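Local coordinates for protein trans-4-hydroxy-L-proline dehydratase (Clostridioides difficile 70-100-2010, PDB 6VXC) that uses a glycyl radical to dehydrate trans-4-hydroxy-L-proline to (S)-1-pyrroline-5-carboxylate in the anaerobic breakdown of hydroxyproline, at residues K475-P487 against K491-F503. Sequence-based numbering, arbitrary orientation.
Sequences KILELTLNNGYDP and KQIGIETGDPRNF
The carbonyl oxygen of G484 is gripped by two successive amides: G494 N, 2.9 Å from G484 O, points its N-H at a lone pair in the carbonyl plane, whereas I493 N approaches nearly head-on with a more bent N-H...O angle of 137°. D486 N donates to K491 O at 2.8 Å within the weakly bonded hairpin 485-486/491-492. The Q492 chain, bent at chi2 (70°), folds back over G484; its NE2 reaches N483 O at 3.2 Å, almost straight (169°) and in the carbonyl plane, while a water joins that oxygen to Q492 OE1. N483 is the C-prime residue of the Schellman motif ending helix 473-481, and its CG, anti to the backbone N, carries OD1 to G498 N at 2.8 Å, the donor standing well above the amide plane. Another water links T480 O with T497 OG1 and G498 O; Q516 of helix 506-538 also bonds T497 OG1. Apolar contact is modest: L479 CD1 meets I493 CG2 at 4.0 Å, and P500 packs its ring against the backbone of L481. Carbonyls at and just beyond the helix end are thus met by N-H groups and water, fastening the returning chain chiefly through polar bonds.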
ATOM      1  N   LYS A 475       7.535  16.127  14.046  1.00 12.86           N
ATOM      2  CA  LYS A 475       6.929  16.464  15.331  1.00 13.36           C
ATOM      3  C   LYS A 475       7.745  15.923  16.504  1.00 12.75           C
ATOM      4  O   LYS A 475       7.667  16.471  17.601  1.00 12.59           O
ATOM      5  CB  LYS A 475       5.497  15.960  15.397  1.00 11.16           C
ATOM      6  CG  LYS A 475       4.679  16.566  16.549  1.00 14.86           C
ATOM      7  CD  LYS A 475       3.193  16.291  16.369  1.00  9.54           C
ATOM      8  CE  LYS A 475       2.341  16.845  17.516  1.00 13.80           C
ATOM      9  NZ  LYS A 475       2.154  18.318  17.405  1.00 15.90           N
ATOM     10  N   ILE A 476       8.554  14.889  16.291  1.00 10.94           N
ATOM     11  CA  ILE A 476       9.479  14.479  17.339  1.00  9.66           C
ATOM     12  C   ILE A 476      10.501  15.581  17.602  1.00 11.70           C
ATOM     13  O   ILE A 476      10.867  15.834  18.756  1.00 15.91           O
ATOM     14  CB  ILE A 476      10.137  13.138  16.974  1.00  9.43           C
ATOM     15  CG1 ILE A 476       9.063  12.033  16.996  1.00  8.52           C
ATOM     16  CG2 ILE A 476      11.318  12.822  17.913  1.00  9.44           C
ATOM     17  CD1 ILE A 476       9.563  10.669  16.549  1.00 14.69           C
ATOM     18  N   LEU A 477      10.965  16.272  16.551  1.00 11.19           N
ATOM     19  CA  LEU A 477      11.807  17.441  16.794  1.00 10.61           C
ATOM     20  C   LEU A 477      11.018  18.525  17.523  1.00 13.30           C
ATOM     21  O   LEU A 477      11.536  19.165  18.443  1.00 13.67           O
ATOM     22  CB  LEU A 477      12.394  17.989  15.483  1.00  9.72           C
ATOM     23  CG  LEU A 477      13.272  19.254  15.612  1.00 11.82           C
ATOM     24  CD1 LEU A 477      14.514  19.010  16.467  1.00 11.07           C
ATOM     25  CD2 LEU A 477      13.693  19.783  14.254  1.00 12.06           C
ATOM     26  N   GLU A 478       9.752  18.718  17.148  1.00 10.73           N
ATOM     27  CA  GLU A 478       8.943  19.717  17.837  1.00 12.54           C
ATOM     28  C   GLU A 478       8.867  19.425  19.329  1.00 13.56           C
ATOM     29  O   GLU A 478       9.108  20.316  20.152  1.00 15.97           O
ATOM     30  CB  GLU A 478       7.541  19.777  17.225  1.00 15.16           C
ATOM     31  CG  GLU A 478       6.628  20.857  17.818  1.00 14.23           C
ATOM     32  CD  GLU A 478       5.297  20.976  17.075  1.00 15.02           C
ATOM     33  OE1 GLU A 478       4.478  20.042  17.144  1.00 18.80           O
ATOM     34  OE2 GLU A 478       5.076  22.007  16.407  1.00 20.86           O
ATOM     35  N   LEU A 479       8.622  18.163  19.694  1.00 14.19           N
ATOM     36  CA  LEU A 479       8.624  17.787  21.105  1.00 14.54           C
ATOM     37  C   LEU A 479       9.969  18.088  21.745  1.00 14.24           C
ATOM     38  O   LEU A 479      10.019  18.615  22.856  1.00 15.06           O
ATOM     39  CB  LEU A 479       8.283  16.299  21.275  1.00 13.11           C
ATOM     40  CG  LEU A 479       6.907  15.736  20.890  1.00 14.25           C
ATOM     41  CD1 LEU A 479       6.809  14.261  21.307  1.00 10.94           C
ATOM     42  CD2 LEU A 479       5.760  16.546  21.482  1.00 13.56           C
ATOM     43  N   THR A 480      11.065  17.758  21.051  1.00 14.70           N
ATOM     44  CA  THR A 480      12.409  18.058  21.547  1.00 13.60           C
ATOM     45  C   THR A 480      12.568  19.540  21.859  1.00 16.32           C
ATOM     46  O   THR A 480      13.143  19.908  22.888  1.00 16.13           O
ATOM     47  CB  THR A 480      13.467  17.631  20.515  1.00 13.70           C
ATOM     48  OG1 THR A 480      13.293  16.256  20.171  1.00 12.45           O
ATOM     49  CG2 THR A 480      14.899  17.846  21.050  1.00 12.14           C
ATOM     50  N   LEU A 481      12.135  20.407  20.938  1.00 15.55           N
ATOM     51  CA  LEU A 481      12.268  21.847  21.124  1.00 15.50           C
ATOM     52  C   LEU A 481      11.337  22.397  22.199  1.00 16.66           C
ATOM     53  O   LEU A 481      11.480  23.561  22.572  1.00 15.43           O
ATOM     54  CB  LEU A 481      12.041  22.575  19.795  1.00 13.26           C
ATOM     55  CG  LEU A 481      13.062  22.248  18.693  1.00 13.88           C
ATOM     56  CD1 LEU A 481      12.705  22.934  17.389  1.00 16.88           C
ATOM     57  CD2 LEU A 481      14.449  22.643  19.121  1.00 15.25           C
ATOM     58  N   ASN A 482      10.394  21.592  22.697  1.00 17.21           N
ATOM     59  CA  ASN A 482       9.450  21.992  23.733  1.00 16.89           C
ATOM     60  C   ASN A 482       9.562  21.119  24.985  1.00 16.64           C
ATOM     61  O   ASN A 482       8.636  21.090  25.796  1.00 16.54           O
ATOM     62  CB  ASN A 482       8.024  21.959  23.180  1.00 15.64           C
ATOM     63  CG  ASN A 482       7.728  23.130  22.238  1.00 20.09           C
ATOM     64  OD1 ASN A 482       7.296  24.191  22.676  1.00 20.61           O
ATOM     65  ND2 ASN A 482       7.975  22.939  20.943  1.00 16.27           N
ATOM     66  N   ASN A 483      10.684  20.419  25.162  1.00 14.84           N
ATOM     67  CA  ASN A 483      10.943  19.634  26.369  1.00 15.92           C
ATOM     68  C   ASN A 483       9.844  18.601  26.600  1.00 17.12           C
ATOM     69  O   ASN A 483       9.381  18.392  27.723  1.00 17.46           O
ATOM     70  CB  ASN A 483      11.112  20.562  27.577  1.00 17.72           C
ATOM     71  CG  ASN A 483      11.801  19.903  28.759  1.00 19.33           C
ATOM     72  OD1 ASN A 483      12.490  18.890  28.634  1.00 17.48           O
ATOM     73  ND2 ASN A 483      11.680  20.540  29.915  1.00 19.49           N
ATOM     74  N   GLY A 484       9.414  17.955  25.522  1.00 15.55           N
ATOM     75  CA  GLY A 484       8.415  16.912  25.588  1.00 14.02           C
ATOM     76  C   GLY A 484       6.993  17.404  25.514  1.00 15.37           C
ATOM     77  O   GLY A 484       6.075  16.587  25.407  1.00 15.36           O
ATOM     78  N   TYR A 485       6.785  18.708  25.589  1.00 16.26           N
ATOM     79  CA  TYR A 485       5.456  19.288  25.536  1.00 16.03           C
ATOM     80  C   TYR A 485       5.044  19.476  24.084  1.00 16.63           C
ATOM     81  O   TYR A 485       5.849  19.887  23.248  1.00 17.41           O
ATOM     82  CB  TYR A 485       5.453  20.623  26.285  1.00 17.41           C
ATOM     83  CG  TYR A 485       4.136  21.348  26.352  1.00 17.96           C
ATOM     84  CD1 TYR A 485       3.132  20.922  27.211  1.00 20.42           C
ATOM     85  CD2 TYR A 485       3.913  22.492  25.602  1.00 19.93           C
ATOM     86  CE1 TYR A 485       1.938  21.598  27.299  1.00 19.72           C
ATOM     87  CE2 TYR A 485       2.722  23.176  25.688  1.00 22.69           C
ATOM     88  CZ  TYR A 485       1.745  22.721  26.538  1.00 22.17           C
ATOM     89  OH  TYR A 485       0.560  23.395  26.626  1.00 34.78           O
ATOM     90  N   ASP A 486       3.798  19.155  23.785  1.00 16.21           N
ATOM     91  CA  ASP A 486       3.270  19.342  22.444  1.00 20.15           C
ATOM     92  C   ASP A 486       2.533  20.675  22.381  1.00 19.44           C
ATOM     93  O   ASP A 486       1.472  20.811  23.001  1.00 20.84           O
ATOM     94  CB  ASP A 486       2.343  18.184  22.082  1.00 15.36           C
ATOM     95  CG  ASP A 486       1.621  18.389  20.776  1.00 15.97           C
ATOM     96  OD1 ASP A 486       2.036  19.261  20.000  1.00 16.99           O
ATOM     97  OD2 ASP A 486       0.621  17.672  20.546  1.00 19.20           O
ATOM     98  N   PRO A 487       3.034  21.669  21.643  1.00 19.93           N
ATOM     99  CA  PRO A 487       2.373  22.978  21.630  1.00 20.29           C
ATOM    100  C   PRO A 487       0.986  22.952  21.022  1.00 19.65           C
ATOM    101  O   PRO A 487       0.226  23.905  21.222  1.00 18.47           O
ATOM    102  CB  PRO A 487       3.318  23.845  20.781  1.00 23.18           C
ATOM    103  CG  PRO A 487       4.535  23.025  20.551  1.00 24.99           C
ATOM    104  CD  PRO A 487       4.146  21.612  20.688  1.00 16.85           C
ATOM    105  N   LYS A 491      -0.404  19.182  25.611  1.00 20.54           N
ATOM    106  CA  LYS A 491      -0.198  18.103  26.563  1.00 19.09           C
ATOM    107  C   LYS A 491       1.265  17.696  26.561  1.00 19.89           C
ATOM    108  O   LYS A 491       1.994  17.922  25.586  1.00 18.90           O
ATOM    109  CB  LYS A 491      -1.056  16.876  26.243  1.00 20.57           C
ATOM    110  CG  LYS A 491      -2.534  17.160  26.214  1.00 27.12           C
ATOM    111  CD  LYS A 491      -3.364  15.921  26.546  1.00 30.14           C
ATOM    112  CE  LYS A 491      -3.003  14.716  25.721  1.00 30.43           C
ATOM    113  NZ  LYS A 491      -4.006  13.602  25.890  1.00 29.37           N
ATOM    114  N   GLN A 492       1.680  17.081  27.668  1.00 15.24           N
ATOM    115  CA  GLN A 492       2.998  16.462  27.770  1.00 17.78           C
ATOM    116  C   GLN A 492       2.941  15.111  27.060  1.00 19.72           C
ATOM    117  O   GLN A 492       2.445  14.130  27.611  1.00 23.28           O
ATOM    118  CB  GLN A 492       3.401  16.297  29.232  1.00 19.24           C
ATOM    119  CG  GLN A 492       4.830  15.808  29.430  1.00 21.07           C
ATOM    120  CD  GLN A 492       5.875  16.853  29.052  1.00 18.24           C
ATOM    121  OE1 GLN A 492       5.556  18.014  28.823  1.00 21.43           O
ATOM    122  NE2 GLN A 492       7.123  16.434  28.966  1.00 19.60           N
ATOM    123  N   ILE A 493       3.493  15.046  25.854  1.00 17.21           N
ATOM    124  CA  ILE A 493       3.431  13.846  25.026  1.00 16.06           C
ATOM    125  C   ILE A 493       4.737  13.064  25.079  1.00 15.10           C
ATOM    126  O   ILE A 493       4.722  11.837  25.136  1.00 15.21           O
ATOM    127  CB  ILE A 493       3.053  14.221  23.570  1.00 17.66           C
ATOM    128  CG1 ILE A 493       1.646  14.844  23.525  1.00 14.08           C
ATOM    129  CG2 ILE A 493       3.212  13.033  22.607  1.00 15.88           C
ATOM    130  CD1 ILE A 493       0.564  13.924  24.046  1.00 14.78           C
ATOM    131  N   GLY A 494       5.864  13.761  25.102  1.00 16.09           N
ATOM    132  CA  GLY A 494       7.173  13.151  25.166  1.00 16.98           C
ATOM    133  C   GLY A 494       7.777  13.183  26.557  1.00 17.02           C
ATOM    134  O   GLY A 494       7.072  13.281  27.566  1.00 18.74           O
ATOM    135  N   ILE A 495       9.104  13.083  26.609  1.00 18.15           N
ATOM    136  CA  ILE A 495       9.853  13.071  27.863  1.00 15.97           C
ATOM    137  C   ILE A 495      10.597  14.398  28.021  1.00 18.18           C
ATOM    138  O   ILE A 495      10.713  15.181  27.084  1.00 17.23           O
ATOM    139  CB  ILE A 495      10.834  11.886  27.942  1.00 15.92           C
ATOM    140  CG1 ILE A 495      11.712  11.824  26.689  1.00 18.68           C
ATOM    141  CG2 ILE A 495      10.065  10.584  28.101  1.00 18.63           C
ATOM    142  CD1 ILE A 495      12.872  10.852  26.775  1.00 14.02           C
ATOM    143  N   GLU A 496      11.118  14.640  29.228  1.00 18.38           N
ATOM    144  CA  GLU A 496      11.852  15.878  29.530  1.00 24.52           C
ATOM    145  C   GLU A 496      13.315  15.713  29.151  1.00 21.91           C
ATOM    146  O   GLU A 496      14.121  15.224  29.932  1.00 26.18           O
ATOM    147  CB  GLU A 496      11.721  16.250  31.001  1.00 21.36           C
ATOM    148  CG  GLU A 496      10.359  16.787  31.393  1.00 29.68           C
ATOM    149  CD  GLU A 496      10.261  17.148  32.882  1.00 42.91           C
ATOM    150  OE1 GLU A 496      11.315  17.320  33.541  1.00 40.82           O
ATOM    151  OE2 GLU A 496       9.118  17.257  33.381  1.00 46.89           O
ATOM    152  N   THR A 497      13.677  16.144  27.946  1.00 16.79           N
ATOM    153  CA  THR A 497      15.072  16.067  27.527  1.00 17.31           C
ATOM    154  C   THR A 497      15.852  17.353  27.796  1.00 16.31           C
ATOM    155  O   THR A 497      17.055  17.401  27.528  1.00 20.15           O
ATOM    156  CB  THR A 497      15.167  15.677  26.040  1.00 17.84           C
ATOM    157  OG1 THR A 497      14.214  16.417  25.273  1.00 16.53           O
ATOM    158  CG2 THR A 497      14.901  14.186  25.872  1.00 16.42           C
ATOM    159  N   GLY A 498      15.208  18.383  28.323  1.00 17.81           N
ATOM    160  CA  GLY A 498      15.889  19.607  28.694  1.00 17.91           C
ATOM    161  C   GLY A 498      15.302  20.818  28.004  1.00 19.28           C
ATOM    162  O   GLY A 498      14.650  20.696  26.963  1.00 20.31           O
ATOM    163  N   ASP A 499      15.477  21.976  28.614  1.00 23.13           N
ATOM    164  CA  ASP A 499      15.144  23.246  27.976  1.00 21.72           C
ATOM    165  C   ASP A 499      16.117  23.492  26.834  1.00 18.12           C
ATOM    166  O   ASP A 499      17.321  23.590  27.083  1.00 19.02           O
ATOM    167  CB  ASP A 499      15.208  24.383  29.004  1.00 22.73           C
ATOM    168  CG  ASP A 499      14.739  25.713  28.437  1.00 24.51           C
ATOM    169  OD1 ASP A 499      14.997  25.987  27.244  1.00 26.08           O
ATOM    170  OD2 ASP A 499      14.099  26.481  29.178  1.00 30.27           O
ATOM    171  N   PRO A 500      15.655  23.612  25.586  1.00 18.06           N
ATOM    172  CA  PRO A 500      16.600  23.768  24.463  1.00 17.18           C
ATOM    173  C   PRO A 500      17.481  24.997  24.560  1.00 17.11           C
ATOM    174  O   PRO A 500      18.563  25.010  23.968  1.00 16.79           O
ATOM    175  CB  PRO A 500      15.684  23.867  23.234  1.00 17.48           C
ATOM    176  CG  PRO A 500      14.339  23.459  23.685  1.00 19.24           C
ATOM    177  CD  PRO A 500      14.255  23.723  25.152  1.00 20.67           C
ATOM    178  N   ARG A 501      17.044  26.041  25.267  1.00 17.64           N
ATOM    179  CA  ARG A 501      17.874  27.225  25.453  1.00 20.96           C
ATOM    180  C   ARG A 501      19.158  26.911  26.213  1.00 20.61           C
ATOM    181  O   ARG A 501      20.113  27.684  26.137  1.00 18.89           O
ATOM    182  CB  ARG A 501      17.080  28.311  26.180  1.00 20.96           C
ATOM    183  CG  ARG A 501      15.806  28.738  25.453  1.00 20.46           C
ATOM    184  CD  ARG A 501      14.830  29.399  26.411  1.00 22.65           C
ATOM    185  NE  ARG A 501      13.568  29.743  25.763  1.00 27.94           N
ATOM    186  CZ  ARG A 501      12.537  28.908  25.650  1.00 30.08           C
ATOM    187  NH1 ARG A 501      11.414  29.296  25.051  1.00 26.37           N
ATOM    188  NH2 ARG A 501      12.638  27.677  26.136  1.00 32.64           N
ATOM    189  N   ASN A 502      19.207  25.805  26.952  1.00 22.56           N
ATOM    190  CA  ASN A 502      20.418  25.433  27.669  1.00 20.87           C
ATOM    191  C   ASN A 502      21.332  24.527  26.864  1.00 23.61           C
ATOM    192  O   ASN A 502      22.427  24.209  27.332  1.00 21.84           O
ATOM    193  CB  ASN A 502      20.074  24.747  28.989  1.00 22.79           C
ATOM    194  CG  ASN A 502      19.334  25.659  29.935  1.00 26.33           C
ATOM    195  OD1 ASN A 502      19.564  26.867  29.946  1.00 27.88           O
ATOM    196  ND2 ASN A 502      18.456  25.088  30.745  1.00 24.57           N
ATOM    197  N   PHE A 503      20.920  24.098  25.678  1.00 17.62           N
ATOM    198  CA  PHE A 503      21.798  23.280  24.860  1.00 18.41           C
ATOM    199  C   PHE A 503      22.957  24.149  24.381  1.00 20.27           C
ATOM    200  O   PHE A 503      22.743  25.206  23.786  1.00 19.14           O
ATOM    201  CB  PHE A 503      21.022  22.687  23.684  1.00 17.04           C
ATOM    202  CG  PHE A 503      19.962  21.700  24.090  1.00 17.08           C
ATOM    203  CD1 PHE A 503      19.998  21.092  25.331  1.00 21.52           C
ATOM    204  CD2 PHE A 503      18.937  21.366  23.223  1.00 16.72           C
ATOM    205  CE1 PHE A 503      19.026  20.174  25.693  1.00 19.67           C
ATOM    206  CE2 PHE A 503      17.970  20.452  23.587  1.00 14.68           C
ATOM    207  CZ  PHE A 503      18.012  19.862  24.817  1.00 16.13           C
TER
HETATM  208  O   HOH W   1      14.702  18.887  24.885  1.00 17.81           O
HETATM  209  O   HOH W   2      10.950  25.070  25.063  1.00 29.87           O
HETATM  210  O   HOH W   3       7.728  19.979  29.929  1.00 30.01           O